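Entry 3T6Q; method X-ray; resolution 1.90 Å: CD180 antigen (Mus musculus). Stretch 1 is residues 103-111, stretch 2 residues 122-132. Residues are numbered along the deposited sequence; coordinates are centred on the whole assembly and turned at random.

Stretch 1, residues 103-111: GPKALKHLF
Stretch 2 122-132: FIPLHNQKTLE

A single water bridges three backbone atoms across the contact: water 1 donates to Lys105 O (2.8 Å) and Leu107 O (2.9 Å) and accepts from Thr130 N (2.9 Å), tying a turn of stretch 1 to the loop of stretch 2. Lys105 to Lys108 runs in the same direction as Gln128 to Leu131, with CA atoms of Lys105 and Gln128 5.1 Å apart, Ala106 and Thr130 5.8 Å, and Lys108 and Leu131 4.4 Å; 638 Å² is buried in total. Stretch 1 makes a type I turn from Pro104 to Leu107, closed by Leu107 N to Pro104 O (3.1 Å), then extends as a strand from His109 to Phe111. Stretch 2, without regular strand, has its own type I turn from Leu125 to Gln128, closed by Gln128 N to Leu125 O (3.0 Å).

Pro104 O also accepts from the side chain of buried Gln128, NE2 to O 2.9 Å at 164°; CA to CB points sideways, and chi1 -88° (m), chi2 64° (p) and chi3 55° bring the amide nearer to stretch 1, satisfying polar groups away from solvent. Gln128 CG also lies 3.8 Å from Leu107 CB.

Farther along, Glu132 N donates to Lys108 O (2.7 Å, 147°), and the same residues join through their side chains: Lys108 NZ forms a salt bridge with Glu132 OE1 at 2.9 Å. Glu132 is m, t and points toward stretch 1; Lys108 leaves sideways with chi1 -63° (m), chi2 -145° (off), chi3 -59° (m) and chi4 166° (t), both partly exposed. His109 CB points away, but its ring swings back, CE1 3.5 Å from Glu132 OE2.

An apolar cluster forms round Leu110. Leu110 (t, p) points toward stretch 2, its CD2 3.7 Å from Leu125 CD2 and 4.0 Å from Ile123 CG2. Leu131 CB points away, yet off-rotamer angles (-140°, -133°) bring CD2 within 4.4 Å of Leu110 CB.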

# COMPACT_ATOMS: atom_id res chain seq x y z
N GLY A 103 -3.69 26.35 -8.42
CA GLY A 103 -4.60 26.71 -9.49
C GLY A 103 -6.09 26.45 -9.22
O GLY A 103 -6.91 27.38 -9.31
N PRO A 104 -6.45 25.20 -8.90
CA PRO A 104 -7.89 24.86 -8.76
C PRO A 104 -8.52 25.18 -7.40
O PRO A 104 -8.89 24.28 -6.61
CB PRO A 104 -7.92 23.35 -9.03
CG PRO A 104 -6.53 22.86 -8.80
CD PRO A 104 -5.58 24.01 -8.92
N LYS A 105 -8.68 26.48 -7.12
CA LYS A 105 -9.14 26.88 -5.82
C LYS A 105 -10.63 26.53 -5.59
O LYS A 105 -11.03 26.37 -4.44
CB LYS A 105 -8.87 28.39 -5.57
CG LYS A 105 -7.39 28.79 -5.42
CD LYS A 105 -7.26 30.27 -5.01
CE LYS A 105 -5.89 30.92 -5.17
NZ LYS A 105 -4.77 30.12 -5.74
N ALA A 106 -11.42 26.39 -6.67
CA ALA A 106 -12.83 25.94 -6.55
C ALA A 106 -13.01 24.42 -6.74
O ALA A 106 -14.13 23.96 -7.00
CB ALA A 106 -13.77 26.70 -7.51
N LEU A 107 -11.93 23.65 -6.60
CA LEU A 107 -12.04 22.19 -6.74
C LEU A 107 -13.12 21.63 -5.81
O LEU A 107 -13.18 22.00 -4.64
CB LEU A 107 -10.72 21.52 -6.39
CG LEU A 107 -10.63 20.06 -6.88
CD1 LEU A 107 -10.59 19.99 -8.41
CD2 LEU A 107 -9.47 19.39 -6.21
N LYS A 108 -13.96 20.73 -6.32
CA LYS A 108 -15.01 20.13 -5.47
C LYS A 108 -14.80 18.66 -5.07
O LYS A 108 -15.08 18.28 -3.92
CB LYS A 108 -16.38 20.36 -6.08
CG LYS A 108 -16.70 21.87 -6.15
CD LYS A 108 -18.16 22.18 -5.92
CE LYS A 108 -19.06 21.51 -6.93
NZ LYS A 108 -20.49 21.57 -6.50
N HIS A 109 -14.22 17.87 -5.97
CA HIS A 109 -14.09 16.40 -5.74
C HIS A 109 -12.70 15.97 -6.13
O HIS A 109 -12.23 16.24 -7.25
CB HIS A 109 -15.11 15.67 -6.61
CG HIS A 109 -16.51 16.30 -6.58
ND1 HIS A 109 -17.29 16.26 -5.50
CD2 HIS A 109 -17.22 17.03 -7.56
CE1 HIS A 109 -18.47 16.91 -5.76
NE2 HIS A 109 -18.42 17.37 -7.02
N LEU A 110 -12.04 15.29 -5.22
CA LEU A 110 -10.66 14.88 -5.48
C LEU A 110 -10.58 13.39 -5.16
O LEU A 110 -11.01 12.98 -4.07
CB LEU A 110 -9.70 15.68 -4.59
CG LEU A 110 -8.21 15.26 -4.57
CD1 LEU A 110 -7.62 15.41 -5.95
CD2 LEU A 110 -7.40 16.11 -3.61
N PHE A 111 -10.06 12.60 -6.11
CA PHE A 111 -9.87 11.14 -5.92
C PHE A 111 -8.37 10.85 -5.81
O PHE A 111 -7.57 11.17 -6.72
CB PHE A 111 -10.48 10.40 -7.09
CG PHE A 111 -11.99 10.60 -7.20
CD1 PHE A 111 -12.88 9.62 -6.73
CD2 PHE A 111 -12.53 11.82 -7.68
CE1 PHE A 111 -14.27 9.79 -6.83
CE2 PHE A 111 -13.92 12.02 -7.73
CZ PHE A 111 -14.79 11.00 -7.31
N PHE A 122 -0.12 14.08 3.18
CA PHE A 122 0.58 13.93 1.88
C PHE A 122 0.00 14.92 0.86
O PHE A 122 0.66 15.29 -0.09
CB PHE A 122 0.41 12.49 1.35
CG PHE A 122 1.22 12.19 0.11
CD1 PHE A 122 0.71 12.45 -1.16
CD2 PHE A 122 2.51 11.66 0.23
CE1 PHE A 122 1.43 12.17 -2.30
CE2 PHE A 122 3.23 11.38 -0.91
CZ PHE A 122 2.71 11.63 -2.18
N ILE A 123 -1.28 15.27 1.01
CA ILE A 123 -1.97 16.07 0.01
C ILE A 123 -2.10 17.50 0.56
O ILE A 123 -2.85 17.73 1.54
CB ILE A 123 -3.37 15.50 -0.31
CG1 ILE A 123 -3.30 13.96 -0.50
CG2 ILE A 123 -3.94 16.19 -1.54
CD1 ILE A 123 -4.67 13.29 -0.52
N PRO A 124 -1.33 18.45 -0.01
CA PRO A 124 -1.41 19.83 0.53
C PRO A 124 -2.68 20.48 0.02
O PRO A 124 -2.78 20.82 -1.15
CB PRO A 124 -0.14 20.51 -0.02
CG PRO A 124 0.77 19.39 -0.45
CD PRO A 124 -0.16 18.27 -0.90
N LEU A 125 -3.69 20.56 0.89
CA LEU A 125 -5.02 21.02 0.45
C LEU A 125 -5.41 22.43 0.96
O LEU A 125 -6.56 22.79 0.86
CB LEU A 125 -6.10 20.05 0.88
CG LEU A 125 -6.13 18.73 0.09
CD1 LEU A 125 -6.78 17.65 0.94
CD2 LEU A 125 -6.83 18.92 -1.23
N HIS A 126 -4.46 23.17 1.52
CA HIS A 126 -4.73 24.52 2.08
C HIS A 126 -5.35 25.52 1.10
O HIS A 126 -5.99 26.47 1.53
CB HIS A 126 -3.45 25.07 2.67
CG HIS A 126 -2.32 25.14 1.68
ND1 HIS A 126 -1.50 24.08 1.43
CD2 HIS A 126 -1.91 26.15 0.83
CE1 HIS A 126 -0.61 24.42 0.49
NE2 HIS A 126 -0.86 25.69 0.12
N ASN A 127 -5.19 25.31 -0.20
CA ASN A 127 -5.83 26.16 -1.22
C ASN A 127 -7.27 25.75 -1.63
O ASN A 127 -7.89 26.41 -2.46
CB ASN A 127 -4.99 26.22 -2.51
CG ASN A 127 -3.83 27.18 -2.41
OD1 ASN A 127 -3.99 28.30 -1.96
ND2 ASN A 127 -2.64 26.74 -2.85
N GLN A 128 -7.76 24.61 -1.13
CA GLN A 128 -9.05 24.09 -1.59
C GLN A 128 -10.08 24.41 -0.51
O GLN A 128 -10.33 23.60 0.40
CB GLN A 128 -8.99 22.57 -1.90
CG GLN A 128 -8.57 22.27 -3.31
CD GLN A 128 -7.14 22.75 -3.54
OE1 GLN A 128 -6.23 22.37 -2.80
NE2 GLN A 128 -6.95 23.60 -4.53
N LYS A 129 -10.66 25.61 -0.60
CA LYS A 129 -11.57 26.07 0.45
C LYS A 129 -13.03 25.63 0.28
O LYS A 129 -13.81 25.78 1.20
CB LYS A 129 -11.47 27.60 0.60
CG LYS A 129 -10.48 28.08 1.64
CD LYS A 129 -9.06 28.07 1.14
CE LYS A 129 -8.14 28.70 2.16
NZ LYS A 129 -8.39 30.17 2.26
N THR A 130 -13.38 25.13 -0.90
CA THR A 130 -14.75 24.67 -1.19
C THR A 130 -14.84 23.15 -1.47
O THR A 130 -15.77 22.70 -2.13
CB THR A 130 -15.43 25.50 -2.34
OG1 THR A 130 -14.96 25.09 -3.63
CG2 THR A 130 -15.21 26.99 -2.15
N LEU A 131 -13.89 22.37 -0.96
CA LEU A 131 -13.84 20.92 -1.26
C LEU A 131 -15.12 20.24 -0.75
O LEU A 131 -15.45 20.40 0.42
CB LEU A 131 -12.65 20.30 -0.52
CG LEU A 131 -11.74 19.23 -1.15
CD1 LEU A 131 -11.52 18.08 -0.19
CD2 LEU A 131 -12.14 18.76 -2.52
N GLU A 132 -15.76 19.44 -1.60
CA GLU A 132 -16.97 18.68 -1.27
C GLU A 132 -16.77 17.17 -1.05
O GLU A 132 -17.42 16.61 -0.19
CB GLU A 132 -18.01 18.84 -2.36
CG GLU A 132 -18.44 20.28 -2.50
CD GLU A 132 -19.62 20.43 -3.44
OE1 GLU A 132 -20.01 21.59 -3.69
OE2 GLU A 132 -20.15 19.40 -3.93
O HOH W 1 -11.86 24.06 -3.16